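Local coordinates for protein 2-dehydro-3-deoxy-d-gluconate/2-dehydro-3-deoxy-phosphogluconate aldolase (Picrophilus torridus, PDB 4UXD) that is an aldolase of the dihydrodipicolinate synthetase family, a (beta/alpha)8-barrel enzyme with extra C-terminal helices, present as an assembly of four chains, at residues I33-A38 with N45-L50; L76-D81 with G285-M290; F85-S90 with G117-V122; T228-G233 with Y273-K278; K261-G264 with N270-Y273. One frame throughout, in Å; residues are numbered along the deposited sequence.

Overall arrangement
Helix 270-279, beyond the last strand of the (beta/alpha)8 barrel, ties most of the contacts together. Interactions 4 and 5 both use it, share Tyr273 and have centres about 9 Å apart. It reaches interaction 1 through probable hydrogen bonds from Thr34 N to Tyr273 OH and from Leu36 N to Tyr277 OH, each 3.0 Å long. Interaction 2 is joined to interaction 1 at about 11 Å between centres, where Gly285 N meets Leu36 O at 2.8 Å. Interactions 2 and 3 both use helix 76-88, their centres about 18 Å apart. A glycerol, probably from the crystallisation liquor, is hydrogen-bonded to Tyr272 of interaction 5 and may mark a pocket.

Interaction 1: I33-A38 with N45-L50; sequences ITPLDA and NATNIL
In the first beta-alpha connection of the (beta/alpha)8 barrel, Pro35 and Ile33, from the loop that leaves strand 27-31, pack against Ala46, Thr47 and Leu50 on helix 44-56. Pro35 is the centre of the contact. Its ring presents three carbons to the helix: CB meets the methyl CB of Ala46 at 3.6 Å, CD approaches Thr47 OG1 at 3.5 Å, and CG lies 4.2 Å from CD2 of Leu50. The ring crosses the Thr47 side chain at about a right angle, and the backbones come within 5.7 Å of each other at the CA atoms of Pro35 and Thr47. OG1 of Thr47 offers the proline only a van der Waals surface, since its hydrogen bond goes back to Asp43 O, just before the helix. Leu50, one turn beyond Ala46, stretches over to Ile33. With CG anti to its backbone N (chi1 172°), its methyl CD2 is carried to 3.7 Å from Ile33 CG1, and the same methyl is 3.7 Å from Ile33 O. The Ile33 side chain runs obliquely to that of Leu50. The contact is buried and mostly apolar. Polar backbone groups of the loop are met elsewhere: Asn229 OD1 accepts from Ile33 N, and Tyr273 and Tyr277 use their hydroxyls on Thr34 N and Leu36 N. Ile33 and Leu50 both touch Phe276 of helix 270-279, while Thr47 leans on Phe82 and Phe85 of helix 76-88, so that the contact lies between these two helices at the end of strand 27-31.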
# COMPACT_ATOMS: atom_id res chain seq x y z
N ILE A 33 20.87 -4.52 -20.36
CA ILE A 33 21.62 -4.78 -19.15
C ILE A 33 23.00 -4.16 -19.31
O ILE A 33 23.47 -3.93 -20.43
CB ILE A 33 21.77 -6.29 -18.85
CG1 ILE A 33 22.45 -7.00 -20.03
CG2 ILE A 33 20.42 -6.90 -18.53
CD1 ILE A 33 22.90 -8.40 -19.71
N THR A 34 23.64 -3.88 -18.20
CA THR A 34 25.04 -3.49 -18.20
C THR A 34 25.92 -4.69 -17.80
O THR A 34 26.10 -4.94 -16.60
CB THR A 34 25.26 -2.33 -17.22
OG1 THR A 34 24.25 -1.34 -17.45
CG2 THR A 34 26.64 -1.72 -17.39
N PRO A 35 26.47 -5.43 -18.79
CA PRO A 35 27.22 -6.65 -18.44
C PRO A 35 28.38 -6.39 -17.48
O PRO A 35 29.05 -5.36 -17.61
CB PRO A 35 27.73 -7.14 -19.80
CG PRO A 35 26.79 -6.58 -20.79
CD PRO A 35 26.43 -5.23 -20.24
N LEU A 36 28.58 -7.29 -16.52
CA LEU A 36 29.61 -7.13 -15.49
C LEU A 36 30.57 -8.33 -15.41
O LEU A 36 30.17 -9.50 -15.59
CB LEU A 36 28.97 -6.92 -14.11
CG LEU A 36 27.94 -5.81 -13.91
CD1 LEU A 36 27.33 -5.92 -12.51
CD2 LEU A 36 28.55 -4.42 -14.13
N ASP A 37 31.82 -8.03 -15.11
CA ASP A 37 32.82 -9.07 -14.90
C ASP A 37 32.64 -9.72 -13.53
O ASP A 37 31.75 -9.35 -12.78
CB ASP A 37 34.24 -8.48 -15.05
CG ASP A 37 34.55 -7.39 -14.02
OD1 ASP A 37 34.10 -7.47 -12.86
OD2 ASP A 37 35.29 -6.45 -14.37
N ALA A 38 33.50 -10.67 -13.20
CA ALA A 38 33.48 -11.29 -11.88
C ALA A 38 33.71 -10.31 -10.72
O ALA A 38 33.50 -10.67 -9.57
CB ALA A 38 34.53 -12.40 -11.83
N ASN A 45 33.78 -5.92 -23.19
CA ASN A 45 33.77 -6.97 -24.19
C ASN A 45 32.40 -7.66 -24.27
O ASN A 45 31.87 -7.89 -25.37
CB ASN A 45 34.86 -8.00 -23.90
CG ASN A 45 35.16 -8.88 -25.09
OD1 ASN A 45 35.18 -8.41 -26.23
ND2 ASN A 45 35.35 -10.16 -24.83
N ALA A 46 31.82 -7.99 -23.12
CA ALA A 46 30.47 -8.58 -23.10
C ALA A 46 29.42 -7.58 -23.62
O ALA A 46 28.49 -7.97 -24.33
CB ALA A 46 30.10 -9.04 -21.71
N THR A 47 29.58 -6.31 -23.29
CA THR A 47 28.70 -5.27 -23.80
C THR A 47 28.67 -5.30 -25.33
O THR A 47 27.66 -5.00 -25.96
CB THR A 47 29.13 -3.87 -23.33
OG1 THR A 47 29.16 -3.84 -21.90
CG2 THR A 47 28.19 -2.78 -23.82
N ASN A 48 29.80 -5.67 -25.93
CA ASN A 48 29.89 -5.79 -27.38
C ASN A 48 29.16 -7.04 -27.86
O ASN A 48 28.43 -7.03 -28.84
CB ASN A 48 31.36 -5.81 -27.83
CG ASN A 48 31.52 -5.42 -29.29
OD1 ASN A 48 31.53 -6.27 -30.17
ND2 ASN A 48 31.65 -4.12 -29.54
N ILE A 49 29.36 -8.13 -27.13
CA ILE A 49 28.68 -9.38 -27.44
C ILE A 49 27.19 -9.14 -27.47
O ILE A 49 26.49 -9.67 -28.32
CB ILE A 49 29.04 -10.46 -26.42
CG1 ILE A 49 30.46 -10.95 -26.71
CG2 ILE A 49 28.05 -11.62 -26.47
CD1 ILE A 49 31.16 -11.66 -25.56
N LEU A 50 26.73 -8.28 -26.55
CA LEU A 50 25.32 -7.95 -26.40
C LEU A 50 24.81 -7.07 -27.53
O LEU A 50 23.73 -7.32 -28.10
CB LEU A 50 25.09 -7.25 -25.06
CG LEU A 50 23.68 -6.68 -24.84
CD1 LEU A 50 22.64 -7.77 -25.00
CD2 LEU A 50 23.56 -6.02 -23.47

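Interaction 2: L76-D81 with G285-M290; sequences LKERKD and GYRPPM
The carboxylate of Glu78 and the guanidinium of Arg287 meet edge to edge, their planes only 23° apart, with Glu78 CD lying in the plane of the guanidinium at its outer edge. The two side chains come from opposite directions and bridge backbones whose nearest CA atoms, those of Glu78 and Arg287, are 13.0 Å apart. The grip is end-on and two-pronged. Arg287 NH1 donates to Glu78 OE1 at 3.0 Å with an N-H...O angle of 162°, and OE1 accepts on its syn lone pair. NH2 is paired with OE2, again on the syn side though slightly out of the carboxylate plane; the modelled 2.5 Å between Arg287 NH2 and Glu78 OE2 is doubtfully short. Arg287 leaves its loop with CG anti to the backbone N (chi1 -179°) and bends at chi3, while Glu78 extends straight off helix 76-88. Further bonds hold the arginine in place: NE donates to Gly40 O and NH1 also to Tyr73 O. Asn104 of a second subunit packs on both Glu78 and Arg287, which places the pair at a subunit interface. As a bidentate salt bridge it joins helix 76-88 to the loop after helix 270-279, residues more than 200 apart in sequence. With carbonyl oxygens and a carboxylate gathered round it, the guanidinium cation is probably stabilised, and its paired bonds resist rotation of either flat group.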
# COMPACT_ATOMS: atom_id res chain seq x y z
N LEU A 76 28.48 8.45 -12.02
CA LEU A 76 28.33 9.33 -13.17
C LEU A 76 29.42 9.06 -14.22
O LEU A 76 29.15 9.03 -15.41
CB LEU A 76 28.38 10.78 -12.71
CG LEU A 76 28.01 11.84 -13.74
CD1 LEU A 76 26.56 11.67 -14.21
CD2 LEU A 76 28.26 13.22 -13.14
N LYS A 77 30.65 8.85 -13.77
CA LYS A 77 31.76 8.59 -14.68
C LYS A 77 31.60 7.26 -15.42
O LYS A 77 31.76 7.21 -16.64
CB LYS A 77 33.08 8.62 -13.92
CG LYS A 77 33.44 10.02 -13.41
CD LYS A 77 34.66 9.99 -12.52
CE LYS A 77 35.00 11.36 -12.01
NZ LYS A 77 35.75 11.31 -10.72
N GLU A 78 31.28 6.20 -14.70
CA GLU A 78 30.98 4.90 -15.34
C GLU A 78 29.85 4.98 -16.35
O GLU A 78 29.83 4.22 -17.33
CB GLU A 78 30.61 3.86 -14.30
CG GLU A 78 31.76 3.32 -13.49
CD GLU A 78 31.29 2.51 -12.31
OE1 GLU A 78 30.37 2.98 -11.61
OE2 GLU A 78 31.81 1.40 -12.11
N ARG A 79 28.90 5.88 -16.10
CA ARG A 79 27.72 5.97 -16.94
C ARG A 79 28.05 6.73 -18.21
O ARG A 79 27.67 6.31 -19.30
CB ARG A 79 26.56 6.63 -16.18
CG ARG A 79 25.92 5.70 -15.14
CD ARG A 79 24.85 6.42 -14.33
NE ARG A 79 23.64 6.62 -15.11
CZ ARG A 79 22.71 7.53 -14.83
NH1 ARG A 79 22.88 8.34 -13.79
NH2 ARG A 79 21.62 7.64 -15.59
N LYS A 80 28.77 7.83 -18.08
CA LYS A 80 29.24 8.56 -19.25
C LYS A 80 30.04 7.61 -20.13
O LYS A 80 29.85 7.57 -21.35
CB LYS A 80 30.09 9.75 -18.87
CG LYS A 80 29.35 10.94 -18.32
CD LYS A 80 30.34 12.06 -18.07
CE LYS A 80 29.84 13.06 -17.06
NZ LYS A 80 30.93 13.96 -16.61
N ASP A 81 30.91 6.84 -19.50
CA ASP A 81 31.80 5.95 -20.25
C ASP A 81 30.98 4.91 -21.00
O ASP A 81 31.25 4.65 -22.17
CB ASP A 81 32.82 5.30 -19.31
CG ASP A 81 33.91 6.27 -18.85
OD1 ASP A 81 34.11 7.33 -19.51
OD2 ASP A 81 34.56 5.98 -17.83
N GLY A 285 29.34 -11.08 -13.49
CA GLY A 285 29.16 -10.82 -12.08
C GLY A 285 28.06 -9.84 -11.71
O GLY A 285 27.24 -9.44 -12.53
N TYR A 286 28.06 -9.47 -10.43
CA TYR A 286 26.96 -8.76 -9.83
C TYR A 286 27.46 -7.72 -8.83
O TYR A 286 28.00 -8.09 -7.79
CB TYR A 286 26.03 -9.74 -9.13
CG TYR A 286 25.49 -10.82 -10.04
CD1 TYR A 286 26.26 -11.92 -10.37
CD2 TYR A 286 24.20 -10.74 -10.56
CE1 TYR A 286 25.78 -12.90 -11.19
CE2 TYR A 286 23.72 -11.72 -11.39
CZ TYR A 286 24.51 -12.80 -11.70
OH TYR A 286 24.05 -13.80 -12.52
N ARG A 287 27.29 -6.44 -9.15
CA ARG A 287 27.57 -5.38 -8.19
C ARG A 287 26.47 -5.37 -7.13
O ARG A 287 25.30 -5.16 -7.47
CB ARG A 287 27.66 -4.01 -8.88
CG ARG A 287 27.99 -2.85 -7.92
CD ARG A 287 28.23 -1.52 -8.64
NE ARG A 287 29.39 -1.56 -9.53
CZ ARG A 287 29.95 -0.49 -10.10
NH1 ARG A 287 29.47 0.72 -9.86
NH2 ARG A 287 30.99 -0.64 -10.89
N PRO A 288 26.83 -5.62 -5.86
CA PRO A 288 25.84 -5.43 -4.80
C PRO A 288 25.10 -4.10 -4.96
O PRO A 288 25.75 -3.12 -5.32
CB PRO A 288 26.68 -5.45 -3.53
CG PRO A 288 27.87 -6.29 -3.87
CD PRO A 288 28.12 -6.11 -5.34
N PRO A 289 23.78 -4.07 -4.71
CA PRO A 289 22.91 -5.12 -4.13
C PRO A 289 22.48 -6.25 -5.08
O PRO A 289 21.76 -7.14 -4.63
CB PRO A 289 21.68 -4.32 -3.69
CG PRO A 289 21.57 -3.22 -4.69
CD PRO A 289 23.00 -2.89 -5.11
N MET A 290 22.88 -6.23 -6.34
CA MET A 290 22.68 -7.39 -7.20
C MET A 290 23.30 -8.62 -6.53
O MET A 290 24.21 -8.50 -5.70
CB MET A 290 23.33 -7.20 -8.59
CG MET A 290 22.86 -6.02 -9.38
SD MET A 290 23.90 -5.69 -10.83
CE MET A 290 23.24 -6.82 -12.04

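Interaction 3: F85-S90 with G117-V122; sequences FVRENS and GIEAAV
NH1 of Arg87 is shared by two acceptors from 117-122: Gly117 O at 2.8 Å and Glu119 OE1 at 3.0 Å. The first bond is the sounder, with an N-H...O angle of 151° and the carbonyl oxygen close to the guanidinium plane, although the donor stands somewhat tilted from the carbonyl plane. The second is weak as a hydrogen bond but forms a salt bridge, the carboxylate turned 51° against the guanidinium. Two bends, at chi2 and chi3, curl the arginine chain and bring the edge of its guanidinium to the 117-119 turn. On the way Arg87 CD passes 4.2 Å from CG1 of Ile118 and 3.5 Å from Gly117 O. NH2 turns back to the chain leaving its own helix, to Ser90 O at 3.0 Å and, just beyond the segment, to Lys92 O as a further acceptor. Glu119 OE1 has a second donor in Ile94 N, so one carboxylate oxygen links the arginine to the chain running into strand 95-97. The flat cation is thus held along its edge by Gly117 O, Ser90 O and, more weakly, Glu119 OE1. Gly117, with positive phi, is the C' residue of the Schellman motif ending helix 103-115. Arg87 sits in the last turn of helix 76-88, and the contact joins two neighbouring alpha-to-beta turns on the side of the (beta/alpha)8 barrel where strands 95-97 and 120-123 begin.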
# COMPACT_ATOMS: atom_id res chain seq x y z
N PHE A 85 30.69 3.99 -25.06
CA PHE A 85 31.02 2.71 -25.66
C PHE A 85 29.91 2.29 -26.59
O PHE A 85 30.14 2.01 -27.77
CB PHE A 85 31.27 1.65 -24.60
CG PHE A 85 31.63 0.29 -25.16
CD1 PHE A 85 32.94 0.02 -25.55
CD2 PHE A 85 30.68 -0.71 -25.27
CE1 PHE A 85 33.28 -1.24 -26.07
CE2 PHE A 85 31.03 -1.97 -25.78
CZ PHE A 85 32.33 -2.22 -26.18
N VAL A 86 28.69 2.30 -26.07
CA VAL A 86 27.54 1.86 -26.83
C VAL A 86 27.36 2.72 -28.08
O VAL A 86 27.05 2.19 -29.15
CB VAL A 86 26.28 1.91 -25.96
CG1 VAL A 86 25.02 1.64 -26.77
CG2 VAL A 86 26.42 0.91 -24.82
N ARG A 87 27.55 4.03 -27.95
CA ARG A 87 27.42 4.93 -29.09
C ARG A 87 28.52 4.66 -30.11
O ARG A 87 28.32 4.88 -31.29
CB ARG A 87 27.47 6.40 -28.65
CG ARG A 87 27.67 7.44 -29.79
CD ARG A 87 26.46 7.62 -30.72
NE ARG A 87 26.02 6.40 -31.40
CZ ARG A 87 24.83 6.25 -31.98
NH1 ARG A 87 23.95 7.24 -32.00
NH2 ARG A 87 24.51 5.10 -32.54
N GLU A 88 29.66 4.17 -29.64
CA GLU A 88 30.81 3.99 -30.51
C GLU A 88 30.91 2.59 -31.12
O GLU A 88 31.78 2.34 -31.96
CB GLU A 88 32.10 4.28 -29.75
CG GLU A 88 32.44 5.75 -29.68
CD GLU A 88 33.71 5.99 -28.89
OE1 GLU A 88 34.31 5.00 -28.41
OE2 GLU A 88 34.10 7.17 -28.75
N ASN A 89 30.02 1.69 -30.72
CA ASN A 89 30.11 0.32 -31.20
C ASN A 89 28.81 -0.17 -31.79
O ASN A 89 28.59 -1.37 -31.96
CB ASN A 89 30.58 -0.58 -30.08
CG ASN A 89 32.05 -0.35 -29.76
OD1 ASN A 89 32.92 -0.83 -30.47
ND2 ASN A 89 32.32 0.41 -28.71
N SER A 90 27.96 0.78 -32.15
CA SER A 90 26.72 0.49 -32.83
C SER A 90 26.20 1.74 -33.53
O SER A 90 26.36 2.84 -33.01
CB SER A 90 25.66 -0.02 -31.85
OG SER A 90 24.38 -0.08 -32.47
N GLY A 117 26.30 12.49 -30.19
CA GLY A 117 25.31 12.05 -31.16
C GLY A 117 24.38 10.91 -30.72
O GLY A 117 24.08 10.02 -31.52
N ILE A 118 23.92 10.94 -29.48
CA ILE A 118 22.87 10.02 -29.08
C ILE A 118 21.56 10.70 -29.41
O ILE A 118 21.35 11.85 -29.07
CB ILE A 118 22.96 9.62 -27.58
CG1 ILE A 118 24.02 8.52 -27.39
CG2 ILE A 118 21.64 9.12 -27.04
CD1 ILE A 118 24.58 8.42 -25.99
N GLU A 119 20.69 9.99 -30.11
CA GLU A 119 19.46 10.55 -30.64
C GLU A 119 18.49 11.05 -29.58
O GLU A 119 17.85 12.10 -29.76
CB GLU A 119 18.75 9.51 -31.50
CG GLU A 119 19.34 9.31 -32.88
CD GLU A 119 20.42 8.25 -32.92
OE1 GLU A 119 21.01 7.91 -31.87
OE2 GLU A 119 20.68 7.74 -34.03
N ALA A 120 18.34 10.31 -28.49
CA ALA A 120 17.28 10.60 -27.52
C ALA A 120 17.72 10.37 -26.10
O ALA A 120 18.61 9.56 -25.83
CB ALA A 120 16.04 9.75 -27.82
N ALA A 121 17.10 11.11 -25.18
CA ALA A 121 17.29 10.90 -23.76
C ALA A 121 16.04 10.22 -23.24
O ALA A 121 14.98 10.32 -23.86
CB ALA A 121 17.55 12.20 -23.04
N VAL A 122 16.20 9.51 -22.12
CA VAL A 122 15.10 8.93 -21.38
C VAL A 122 15.23 9.27 -19.91
O VAL A 122 16.23 8.93 -19.27
CB VAL A 122 15.05 7.41 -21.51
CG1 VAL A 122 13.74 6.86 -20.89
CG2 VAL A 122 15.21 6.99 -22.95

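Interaction 4: T228-G233 with Y273-K278; sequences TNFSDG and YEYFYK
Phe230 and Tyr275 bring their rings together with planes near parallel but slid apart, joining the loop after strand 222-224, the last of the (beta/alpha)8 barrel, to the C-terminal helix 270-279. The planes are 26° apart and the centroids 4.5 Å, yet the rings barely overlap; the close touch is Phe230 CD1 to Tyr275 CD1 at 3.2 Å. The side chains themselves cross at about a right angle. What stands over the centre of the Phe230 ring is CB of Tyr275, 3.9 Å from the centroid and only 6° off the ring normal, a CH-pi contact. In return CE1 of Phe230 lies over the rim of one face of the tyrosine ring. The phenylalanine is set there by a first torsion that holds CG between backbone N and carbonyl carbon (chi1 38°). Phe276 comes obliquely to the Phe230 ring, its CB 4.1 Å from Phe230 CD2. Phe230 also touches Leu263, so the ring sits between helices 270-279 and 245-264. Asn229 brings its backbone to the helix, while its amide is engaged elsewhere, ND2 with Gly226 O and Pro31 O and OD1 with Ile33 N. Asn229 O meets the edge of the Phe276 ring, 3.5 Å from CD1.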
# COMPACT_ATOMS: atom_id res chain seq x y z
N THR A 228 14.57 -8.86 -24.63
CA THR A 228 15.30 -8.79 -25.88
C THR A 228 16.82 -8.89 -25.67
O THR A 228 17.57 -9.04 -26.62
CB THR A 228 14.99 -7.50 -26.67
OG1 THR A 228 15.38 -6.35 -25.91
CG2 THR A 228 13.51 -7.43 -26.98
N ASN A 229 17.27 -8.82 -24.41
CA ASN A 229 18.67 -8.98 -24.11
C ASN A 229 19.19 -10.39 -24.43
O ASN A 229 20.40 -10.61 -24.51
CB ASN A 229 18.93 -8.66 -22.63
CG ASN A 229 19.00 -7.18 -22.36
OD1 ASN A 229 20.04 -6.56 -22.56
ND2 ASN A 229 17.89 -6.61 -21.88
N PHE A 230 18.28 -11.34 -24.60
CA PHE A 230 18.66 -12.74 -24.81
C PHE A 230 17.55 -13.56 -25.45
O PHE A 230 17.60 -14.78 -25.47
CB PHE A 230 19.06 -13.36 -23.48
CG PHE A 230 18.22 -12.91 -22.33
CD1 PHE A 230 16.99 -13.47 -22.10
CD2 PHE A 230 18.66 -11.89 -21.50
CE1 PHE A 230 16.21 -13.04 -21.05
CE2 PHE A 230 17.88 -11.45 -20.45
CZ PHE A 230 16.66 -12.02 -20.23
N SER A 231 16.55 -12.87 -25.99
CA SER A 231 15.44 -13.54 -26.65
C SER A 231 14.87 -12.67 -27.77
O SER A 231 14.67 -11.47 -27.58
CB SER A 231 14.36 -13.89 -25.64
OG SER A 231 13.28 -14.54 -26.27
N ASP A 232 14.64 -13.28 -28.92
CA ASP A 232 14.07 -12.57 -30.07
C ASP A 232 12.53 -12.60 -30.06
O ASP A 232 11.88 -11.99 -30.93
CB ASP A 232 14.59 -13.19 -31.37
CG ASP A 232 14.12 -14.64 -31.55
OD1 ASP A 232 13.81 -15.30 -30.54
OD2 ASP A 232 14.06 -15.11 -32.71
N GLY A 233 11.95 -13.30 -29.08
CA GLY A 233 10.51 -13.47 -28.97
C GLY A 233 9.70 -12.20 -29.17
O GLY A 233 8.82 -12.14 -30.02
N TYR A 273 20.50 -10.98 -15.94
CA TYR A 273 21.94 -11.02 -16.04
C TYR A 273 22.40 -12.47 -16.17
O TYR A 273 23.14 -12.80 -17.09
CB TYR A 273 22.58 -10.28 -14.85
CG TYR A 273 22.52 -8.77 -15.04
CD1 TYR A 273 21.34 -8.07 -14.86
CD2 TYR A 273 23.64 -8.06 -15.44
CE1 TYR A 273 21.27 -6.70 -15.06
CE2 TYR A 273 23.58 -6.70 -15.64
CZ TYR A 273 22.40 -6.02 -15.45
OH TYR A 273 22.36 -4.65 -15.65
N GLU A 274 21.95 -13.35 -15.28
CA GLU A 274 22.33 -14.75 -15.39
C GLU A 274 21.95 -15.29 -16.77
O GLU A 274 22.75 -15.98 -17.42
CB GLU A 274 21.66 -15.58 -14.30
CG GLU A 274 22.12 -17.02 -14.25
CD GLU A 274 21.66 -17.75 -13.00
OE1 GLU A 274 21.19 -17.07 -12.06
OE2 GLU A 274 21.77 -19.00 -12.94
N TYR A 275 20.75 -14.96 -17.22
CA TYR A 275 20.22 -15.53 -18.44
C TYR A 275 21.10 -15.13 -19.59
O TYR A 275 21.35 -15.92 -20.50
CB TYR A 275 18.78 -15.08 -18.66
CG TYR A 275 17.97 -16.01 -19.53
CD1 TYR A 275 18.25 -16.15 -20.88
CD2 TYR A 275 16.91 -16.74 -19.00
CE1 TYR A 275 17.50 -17.00 -21.68
CE2 TYR A 275 16.16 -17.60 -19.80
CZ TYR A 275 16.46 -17.72 -21.14
OH TYR A 275 15.72 -18.57 -21.94
N PHE A 276 21.59 -13.90 -19.55
CA PHE A 276 22.49 -13.40 -20.57
C PHE A 276 23.87 -14.06 -20.46
O PHE A 276 24.53 -14.33 -21.46
CB PHE A 276 22.65 -11.89 -20.47
CG PHE A 276 23.68 -11.35 -21.40
CD1 PHE A 276 23.37 -11.13 -22.73
CD2 PHE A 276 24.97 -11.08 -20.95
CE1 PHE A 276 24.33 -10.64 -23.61
CE2 PHE A 276 25.93 -10.59 -21.82
CZ PHE A 276 25.61 -10.37 -23.15
N TYR A 277 24.30 -14.31 -19.23
CA TYR A 277 25.63 -14.84 -18.99
C TYR A 277 25.72 -16.28 -19.47
O TYR A 277 26.67 -16.66 -20.16
CB TYR A 277 25.98 -14.74 -17.51
CG TYR A 277 26.21 -13.34 -16.99
CD1 TYR A 277 26.62 -12.31 -17.83
CD2 TYR A 277 26.04 -13.04 -15.64
CE1 TYR A 277 26.84 -11.04 -17.35
CE2 TYR A 277 26.26 -11.78 -15.15
CZ TYR A 277 26.65 -10.78 -16.01
OH TYR A 277 26.88 -9.51 -15.50
N LYS A 278 24.72 -17.08 -19.10
CA LYS A 278 24.69 -18.48 -19.45
C LYS A 278 24.57 -18.68 -20.96
O LYS A 278 25.18 -19.59 -21.53
CB LYS A 278 23.53 -19.18 -18.74
CG LYS A 278 23.78 -19.49 -17.26
CD LYS A 278 22.71 -20.43 -16.70
CE LYS A 278 23.07 -20.97 -15.31
NZ LYS A 278 24.12 -22.04 -15.33

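Interaction 5: K261-G264 with N270-Y273; sequences KKLG and NAYY
Leu263 reaches across to Tyr272 and Ala271 from the last part of helix 245-264. Its CB already lies alongside the tyrosine, 4.1 Å from Tyr272 CE1. From there CG leaves anti to the carbonyl carbon (chi1 -67°), beside the backbone N, and the fork splits between two partners. CD1 goes over one face of the Tyr272 ring, 3.7 Å from CZ and 4.0 Å from the ring centroid, 23° off the normal: a CH-pi contact displaced toward the hydroxyl-bearing rim. The other branch, CD2, meets the methyl CB of Ala271 at 3.8 Å. Leucine and tyrosine side chains cross at about a right angle. The two helices, 245-264 and 270-279, follow one another in the C-terminal part of the chain, beyond the last strand of the (beta/alpha)8 barrel, and this apolar contact packs the ends of two consecutive helices across the short loop between them. Phe230, from the loop that follows strand 222-224, lies next to it and touches the carbonyl of Tyr272. Tyr272 OH is hydrogen-bonded to a bound glycerol, probably from the crystallisation liquor. On the backbone side a water spans the turn, taking a hydrogen bond from Ala271 N at 3.1 Å and giving a weak one to Leu263 O at 3.3 Å.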
# COMPACT_ATOMS: atom_id res chain seq x y z
N LYS A 261 7.48 -15.02 -16.71
CA LYS A 261 7.11 -15.63 -15.44
C LYS A 261 8.34 -16.20 -14.76
O LYS A 261 8.53 -16.02 -13.56
CB LYS A 261 6.07 -16.72 -15.62
CG LYS A 261 5.62 -17.35 -14.30
CD LYS A 261 4.62 -18.49 -14.53
CE LYS A 261 4.27 -19.21 -13.24
NZ LYS A 261 3.68 -20.55 -13.49
N LYS A 262 9.15 -16.92 -15.54
CA LYS A 262 10.42 -17.45 -15.07
C LYS A 262 11.25 -16.32 -14.48
O LYS A 262 11.67 -16.39 -13.33
CB LYS A 262 11.19 -18.14 -16.21
CG LYS A 262 10.66 -19.49 -16.65
CD LYS A 262 11.17 -20.62 -15.75
CE LYS A 262 10.74 -22.00 -16.26
NZ LYS A 262 11.33 -23.11 -15.45
N LEU A 263 11.46 -15.25 -15.26
CA LEU A 263 12.30 -14.12 -14.83
C LEU A 263 11.78 -13.39 -13.57
O LEU A 263 12.57 -12.78 -12.83
CB LEU A 263 12.43 -13.12 -15.98
CG LEU A 263 13.23 -13.62 -17.20
CD1 LEU A 263 13.09 -12.67 -18.37
CD2 LEU A 263 14.71 -13.83 -16.86
N GLY A 264 10.48 -13.48 -13.33
CA GLY A 264 9.83 -12.74 -12.25
C GLY A 264 9.77 -13.49 -10.94
O GLY A 264 9.44 -12.92 -9.89
N ASN A 270 18.23 -9.45 -11.54
CA ASN A 270 19.36 -10.35 -11.51
C ASN A 270 19.24 -11.52 -12.50
O ASN A 270 20.21 -11.85 -13.18
CB ASN A 270 19.54 -10.85 -10.09
CG ASN A 270 19.89 -9.72 -9.13
OD1 ASN A 270 20.80 -8.94 -9.39
ND2 ASN A 270 19.13 -9.60 -8.03
N ALA A 271 18.04 -12.09 -12.61
CA ALA A 271 17.80 -13.20 -13.52
C ALA A 271 18.13 -12.86 -14.97
O ALA A 271 18.56 -13.73 -15.73
CB ALA A 271 16.36 -13.66 -13.41
N TYR A 272 17.93 -11.60 -15.35
CA TYR A 272 18.23 -11.14 -16.71
C TYR A 272 19.72 -11.26 -16.97
O TYR A 272 20.15 -11.60 -18.08
CB TYR A 272 17.80 -9.68 -16.92
CG TYR A 272 16.29 -9.49 -17.01
CD1 TYR A 272 15.49 -9.59 -15.87
CD2 TYR A 272 15.68 -9.22 -18.22
CE1 TYR A 272 14.11 -9.41 -15.95
CE2 TYR A 272 14.30 -9.06 -18.31
CZ TYR A 272 13.53 -9.15 -17.17
OH TYR A 272 12.18 -8.98 -17.26
N TYR A 273 20.50 -10.98 -15.94
CA TYR A 273 21.94 -11.02 -16.04
C TYR A 273 22.40 -12.47 -16.17
O TYR A 273 23.14 -12.80 -17.09
CB TYR A 273 22.58 -10.28 -14.85
CG TYR A 273 22.52 -8.77 -15.04
CD1 TYR A 273 21.34 -8.07 -14.86
CD2 TYR A 273 23.64 -8.06 -15.44
CE1 TYR A 273 21.27 -6.70 -15.06
CE2 TYR A 273 23.58 -6.70 -15.64
CZ TYR A 273 22.40 -6.02 -15.45
OH TYR A 273 22.36 -4.65 -15.65
O HOH W 1 15.23 -10.98 -11.91